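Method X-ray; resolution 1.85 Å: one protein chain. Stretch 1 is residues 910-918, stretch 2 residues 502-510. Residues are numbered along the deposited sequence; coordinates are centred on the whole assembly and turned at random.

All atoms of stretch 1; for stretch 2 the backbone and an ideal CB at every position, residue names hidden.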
ATOM      1  N   ILE A 910       3.089   8.675  23.456  1.00 27.46           N
ATOM      2  CA  ILE A 910       2.102   7.745  22.923  1.00 25.85           C
ATOM      3  C   ILE A 910       2.686   6.346  23.026  1.00 25.76           C
ATOM      4  O   ILE A 910       3.794   6.097  22.531  1.00 21.81           O
ATOM      5  CB  ILE A 910       1.726   8.087  21.478  1.00 26.86           C
ATOM      6  CG1 ILE A 910       1.027   9.447  21.450  1.00 31.98           C
ATOM      7  CG2 ILE A 910       0.830   7.005  20.889  1.00 28.23           C
ATOM      8  CD1 ILE A 910       1.185  10.182  20.154  1.00 35.54           C
ATOM      9  N   LYS A 911       1.964   5.450  23.697  1.00 22.78           N
ATOM     10  CA  LYS A 911       2.407   4.077  23.877  1.00 22.72           C
ATOM     11  C   LYS A 911       1.908   3.218  22.726  1.00 23.28           C
ATOM     12  O   LYS A 911       0.785   3.395  22.246  1.00 22.96           O
ATOM     13  CB  LYS A 911       1.907   3.509  25.209  1.00 26.21           C
ATOM     14  CG  LYS A 911       2.690   4.030  26.413  1.00 30.51           C
ATOM     15  CD  LYS A 911       2.141   3.496  27.726  1.00 35.22           C
ATOM     16  CE  LYS A 911       3.008   3.932  28.908  1.00 36.85           C
ATOM     17  NZ  LYS A 911       4.371   3.318  28.849  1.00 38.03           N
ATOM     18  N   LEU A 912       2.757   2.301  22.274  1.00 17.80           N
ATOM     19  CA  LEU A 912       2.342   1.326  21.273  1.00 14.81           C
ATOM     20  C   LEU A 912       1.507   0.234  21.950  1.00 20.69           C
ATOM     21  O   LEU A 912       1.600   0.008  23.158  1.00 20.91           O
ATOM     22  CB  LEU A 912       3.564   0.730  20.573  1.00 13.93           C
ATOM     23  CG  LEU A 912       4.109   1.594  19.428  1.00 15.09           C
ATOM     24  CD1 LEU A 912       4.773   2.844  19.970  1.00 18.90           C
ATOM     25  CD2 LEU A 912       5.115   0.784  18.611  1.00 16.71           C
ATOM     26  N   GLY A 913       0.683  -0.445  21.162  1.00 15.64           N
ATOM     27  CA  GLY A 913      -0.282  -1.352  21.736  1.00 16.21           C
ATOM     28  C   GLY A 913      -1.467  -0.554  22.229  1.00 20.32           C
ATOM     29  O   GLY A 913      -1.930   0.375  21.560  1.00 24.44           O
ATOM     30  N   GLY A 914      -1.968  -0.893  23.407  1.00 18.00           N
ATOM     31  CA  GLY A 914      -3.084  -0.152  23.954  1.00 25.12           C
ATOM     32  C   GLY A 914      -3.634  -0.847  25.178  1.00 22.48           C
ATOM     33  O   GLY A 914      -2.963  -1.676  25.793  1.00 20.68           O
ATOM     34  N   GLN A 915      -4.871  -0.487  25.511  1.00 24.22           N
ATOM     35  CA  GLN A 915      -5.565  -1.035  26.672  1.00 25.77           C
ATOM     36  C   GLN A 915      -5.470  -2.558  26.729  1.00 19.54           C
ATOM     37  O   GLN A 915      -5.583  -3.245  25.708  1.00 18.69           O
ATOM     38  CB  GLN A 915      -7.033  -0.602  26.611  1.00 28.48           C
ATOM     39  CG  GLN A 915      -7.909  -1.141  27.721  1.00 28.41           C
ATOM     40  CD  GLN A 915      -9.134  -0.293  27.901  1.00 32.78           C
ATOM     41  OE1 GLN A 915      -9.930  -0.131  26.980  1.00 41.16           O
ATOM     42  NE2 GLN A 915      -9.283   0.280  29.083  1.00 44.11           N
ATOM     43  N   LEU A 916      -5.250  -3.083  27.930  1.00 16.79           N
ATOM     44  CA  LEU A 916      -5.221  -4.529  28.124  1.00 15.53           C
ATOM     45  C   LEU A 916      -6.633  -5.090  27.945  1.00 19.20           C
ATOM     46  O   LEU A 916      -7.545  -4.708  28.684  1.00 18.11           O
ATOM     47  CB  LEU A 916      -4.672  -4.861  29.506  1.00 18.88           C
ATOM     48  CG  LEU A 916      -3.356  -4.121  29.777  1.00 23.17           C
ATOM     49  CD1 LEU A 916      -3.069  -3.997  31.276  1.00 23.70           C
ATOM     50  CD2 LEU A 916      -2.235  -4.840  29.071  1.00 20.97           C
ATOM     51  N   ILE A 917      -6.815  -5.985  26.960  1.00 16.24           N
ATOM     52  CA  ILE A 917      -8.158  -6.459  26.613  1.00 15.87           C
ATOM     53  C   ILE A 917      -8.824  -7.156  27.801  1.00 16.46           C
ATOM     54  O   ILE A 917      -9.976  -6.859  28.150  1.00 17.25           O
ATOM     55  CB  ILE A 917      -8.109  -7.396  25.390  1.00 16.80           C
ATOM     56  CG1 ILE A 917      -7.514  -6.694  24.157  1.00 15.72           C
ATOM     57  CG2 ILE A 917      -9.525  -7.915  25.066  1.00 17.44           C
ATOM     58  CD1 ILE A 917      -7.175  -7.683  23.027  1.00 15.53           C
ATOM     59  N   SER A 918      -8.144  -8.134  28.404  1.00 14.89           N
ATOM     60  CA  SER A 918      -8.793  -8.926  29.439  1.00 16.33           C
ATOM     61  C   SER A 918      -9.130  -8.063  30.651  1.00 21.09           C
ATOM     62  O   SER A 918     -10.256  -8.107  31.163  1.00 16.82           O
ATOM     63  CB  SER A 918      -7.914 -10.102  29.836  1.00 20.28           C
ATOM     64  OG  SER A 918      -8.562 -10.883  30.828  1.00 26.70           O
ATOM     65  N   UNK A 502       7.106  -4.848  26.141  1.00 12.73           N
ATOM     66  CA  UNK A 502       6.494  -3.804  26.977  1.00 16.91           C
ATOM     67  C   UNK A 502       5.090  -4.217  27.385  1.00 16.10           C
ATOM     68  O   UNK A 502       4.378  -4.880  26.632  1.00 14.44           O
ATOM     69  CB  UNK A 502       6.456  -2.465  26.238  1.00 16.91           C
ATOM     70  N   UNK A 503       4.692  -3.800  28.597  1.00 13.34           N
ATOM     71  CA  UNK A 503       3.468  -4.329  29.201  1.00 15.66           C
ATOM     72  C   UNK A 503       2.228  -4.168  28.328  1.00 15.44           C
ATOM     73  O   UNK A 503       1.373  -5.062  28.328  1.00 16.65           O
ATOM     74  CB  UNK A 503       3.225  -3.641  30.546  1.00 15.66           C
ATOM     75  N   UNK A 504       2.086  -3.061  27.600  1.00 13.68           N
ATOM     76  CA  UNK A 504       0.887  -2.843  26.796  1.00 14.63           C
ATOM     77  C   UNK A 504       1.068  -3.177  25.318  1.00 12.56           C
ATOM     78  O   UNK A 504       0.120  -3.026  24.538  1.00 12.80           O
ATOM     79  CB  UNK A 504       0.441  -1.386  26.931  1.00 14.63           C
ATOM     80  N   UNK A 505       2.247  -3.627  24.917  1.00 12.46           N
ATOM     81  CA  UNK A 505       2.549  -3.740  23.493  1.00 11.66           C
ATOM     82  C   UNK A 505       1.641  -4.752  22.781  1.00 13.41           C
ATOM     83  O   UNK A 505       1.300  -4.553  21.610  1.00 12.36           O
ATOM     84  CB  UNK A 505       4.014  -4.138  23.306  1.00 11.66           C
ATOM     85  N   UNK A 506       1.288  -5.862  23.434  1.00 11.25           N
ATOM     86  CA  UNK A 506       0.331  -6.822  22.859  1.00 11.68           C
ATOM     87  C   UNK A 506      -1.056  -6.729  23.499  1.00 11.09           C
ATOM     88  O   UNK A 506      -1.855  -7.673  23.406  1.00 11.15           O
ATOM     89  CB  UNK A 506       0.867  -8.247  23.015  1.00 11.68           C
ATOM     90  N   UNK A 507      -1.377  -5.599  24.124  1.00 10.66           N
ATOM     91  CA  UNK A 507      -2.661  -5.442  24.813  1.00 13.81           C
ATOM     92  C   UNK A 507      -2.884  -6.575  25.808  1.00 15.21           C
ATOM     93  O   UNK A 507      -4.026  -6.999  26.055  1.00 15.21           O
ATOM     94  CB  UNK A 507      -3.810  -5.395  23.803  1.00 13.81           C
ATOM     95  N   UNK A 508      -1.785  -7.070  26.396  1.00 13.64           N
ATOM     96  CA  UNK A 508      -1.844  -8.100  27.411  1.00 14.23           C
ATOM     97  C   UNK A 508      -2.103  -9.491  26.888  1.00 15.51           C
ATOM     98  O   UNK A 508      -2.218 -10.419  27.692  1.00 15.66           O
ATOM     99  CB  UNK A 508      -2.929  -7.744  28.429  1.00 14.23           C
ATOM    100  N   UNK A 509      -2.183  -9.675  25.564  1.00 13.75           N
ATOM    101  CA  UNK A 509      -2.509 -10.985  25.011  1.00 12.66           C
ATOM    102  C   UNK A 509      -1.452 -12.053  25.291  1.00 14.11           C
ATOM    103  O   UNK A 509      -1.770 -13.243  25.195  1.00 16.12           O
ATOM    104  CB  UNK A 509      -2.713 -10.861  23.500  1.00 12.66           C
ATOM    105  N   UNK A 510      -0.210 -11.683  25.633  1.00 14.52           N
ATOM    106  CA  UNK A 510       0.773 -12.701  26.004  1.00 14.68           C
ATOM    107  C   UNK A 510       0.419 -13.413  27.306  1.00 15.19           C
ATOM    108  O   UNK A 510       1.019 -14.454  27.612  1.00 16.47           O
ATOM    109  CB  UNK A 510       2.158 -12.064  26.130  1.00 14.68           C
TER

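Position 502 has a phi of -60°, within the range a proline ring allows, and its CB finds nothing of stretch 1 within 5.5 Å, so many residues would serve. It is Pro502, whose O accepts a bond from the backbone N of 505. At 503 the CB points sideways into open space, which suits a polar residue; Glu503 lies there, its backbone O 3.7 Å from Leu916 CD2.

Position 504 faces stretch 1. Its CB points toward the loop, 3.6 Å from Gly914 O and 4.2 Å from Leu912 O, with the Lys911 side chain beyond. A long polar chain suits these carbonyls and the aliphatic lysine stem. Gln504 fills the place: its NE2 lies 3.4 Å from Lys911 CD, while OE1 accepts from a water that also donates to Leu912 O. Its backbone O serves too, accepting from Gly914 N at 3.2 Å and receiving a CA-H...O contact from Gly913 CA at 3.3 Å. A CB on Gly913 would clash with that oxygen, so the close approach depends on glycine there.

At 505 the CB points away, yet Leu912 is near enough for a long, flexible chain to fold back to it. A leucine-lined side suits methylenes or a flat group. Arg505, with chi2 at 73° (p), returns: its CD packs 3.7 Å from Leu912 CB, and Leu912 CD2 covers one guanidinium face, leaving the nitrogens to bond elsewhere in the structure.

Position 506 points away and has no partner in stretch 1, so the visible atoms scarcely restrict it. It is Trp506.

Position 507 has phi/psi of 53/32°, a left-handed conformation favouring Gly, Asn or Asp but open to others. Its CB runs sideways, 3.9 Å from Ile917 CG1 and near Gln915 O, so an aliphatic stem with a polar end fits. Lys507 lays CG 3.7 Å from Gly914 N, and its NZ makes a weak bond to a water lying 2.8 Å from Gln915 O. Its backbone O accepts from Ile917 N at 3.1 Å, joining the loop to the first turn of the helix.

At 508, phi is 77° and the ideal CB would sit a tight 3.1 Å from Leu916 CD2. Both favour glycine, and Gly508 lets that methyl come within 3.5 Å of its N.

The CB of 509 points sideways, 5.5 Å from Ile917 CD1, so a long apolar chain could bridge the gap. Met509 does, its CE 3.8 Å from Ile917 CD1. Position 510 is out of reach, leaving its choice open; it is Glu510.

Stretch 2, residues 502-510: PEQRWKGME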
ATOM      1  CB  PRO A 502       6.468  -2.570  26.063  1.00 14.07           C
ATOM      2  CG  PRO A 502       7.568  -2.844  25.047  1.00 13.31           C
ATOM      3  CD  PRO A 502       7.572  -4.336  24.842  1.00 12.82           C
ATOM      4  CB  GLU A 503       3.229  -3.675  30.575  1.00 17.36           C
ATOM      5  CG  GLU A 503       4.134  -4.305  31.595  1.00 30.21           C
ATOM      6  CD  GLU A 503       3.552  -4.333  33.013  1.00 31.20           C
ATOM      7  OE1 GLU A 503       2.647  -3.508  33.316  1.00 23.57           O
ATOM      8  OE2 GLU A 503       4.037  -5.184  33.809  1.00 34.38           O
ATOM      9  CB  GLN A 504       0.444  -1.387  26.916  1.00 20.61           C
ATOM     10  CG  GLN A 504      -0.085  -1.017  28.297  1.00 24.93           C
ATOM     11  CD  GLN A 504      -0.316   0.472  28.377  1.00 33.39           C
ATOM     12  OE1 GLN A 504      -1.038   1.028  27.554  1.00 30.97           O
ATOM     13  NE2 GLN A 504       0.311   1.131  29.351  1.00 39.51           N
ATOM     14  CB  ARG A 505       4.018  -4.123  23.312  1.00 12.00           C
ATOM     15  CG  ARG A 505       4.480  -4.213  21.826  1.00 11.59           C
ATOM     16  CD  ARG A 505       4.613  -2.810  21.210  1.00 13.63           C
ATOM     17  NE  ARG A 505       4.782  -2.857  19.752  1.00 10.56           N
ATOM     18  CZ  ARG A 505       3.759  -2.917  18.901  1.00 14.80           C
ATOM     19  NH1 ARG A 505       2.496  -2.978  19.349  1.00 12.28           N
ATOM     20  NH2 ARG A 505       3.986  -2.917  17.584  1.00 13.99           N
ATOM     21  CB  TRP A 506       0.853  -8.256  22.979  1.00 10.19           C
ATOM     22  CG  TRP A 506       2.023  -8.583  22.085  1.00 10.35           C
ATOM     23  CD1 TRP A 506       2.700  -7.727  21.251  1.00 10.93           C
ATOM     24  CD2 TRP A 506       2.655  -9.860  21.956  1.00 11.77           C
ATOM     25  NE1 TRP A 506       3.722  -8.417  20.596  1.00 11.36           N
ATOM     26  CE2 TRP A 506       3.711  -9.722  21.027  1.00 11.42           C
ATOM     27  CE3 TRP A 506       2.414 -11.123  22.528  1.00 11.95           C
ATOM     28  CZ2 TRP A 506       4.532 -10.798  20.656  1.00 13.49           C
ATOM     29  CZ3 TRP A 506       3.227 -12.196  22.155  1.00 15.05           C
ATOM     30  CH2 TRP A 506       4.283 -12.025  21.237  1.00 13.35           C
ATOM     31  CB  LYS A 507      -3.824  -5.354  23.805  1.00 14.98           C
ATOM     32  CG  LYS A 507      -3.818  -4.088  22.983  1.00 13.79           C
ATOM     33  CD  LYS A 507      -5.042  -3.977  22.041  1.00 22.68           C
ATOM     34  CE  LYS A 507      -5.100  -2.560  21.464  1.00 25.08           C
ATOM     35  NZ  LYS A 507      -6.376  -2.216  20.746  1.00 26.42           N
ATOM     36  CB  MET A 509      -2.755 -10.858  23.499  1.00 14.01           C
ATOM     37  CG  MET A 509      -4.068 -10.108  23.187  1.00 15.64           C
ATOM     38  SD  MET A 509      -4.424 -10.071  21.400  1.00 18.23           S
ATOM     39  CE  MET A 509      -3.978  -8.382  21.010  1.00 19.78           C
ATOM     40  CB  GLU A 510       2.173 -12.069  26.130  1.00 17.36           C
ATOM     41  CG  GLU A 510       2.433 -11.386  27.463  1.00 19.78           C
ATOM     42  CD  GLU A 510       1.962  -9.934  27.508  1.00 19.13           C
ATOM     43  OE1 GLU A 510       1.189  -9.481  26.628  1.00 16.21           O
ATOM     44  OE2 GLU A 510       2.377  -9.226  28.449  1.00 22.64           O
TER
HETATM   45  O   HOH W   1      -0.398   1.291  25.243  1.00 32.49           O
HETATM   46  O   HOH W   2      -5.445  -8.885  27.781  1.00 16.05           O
HETATM   47  O   HOH W   3      -7.346  -2.379  23.720  1.00 27.72           O
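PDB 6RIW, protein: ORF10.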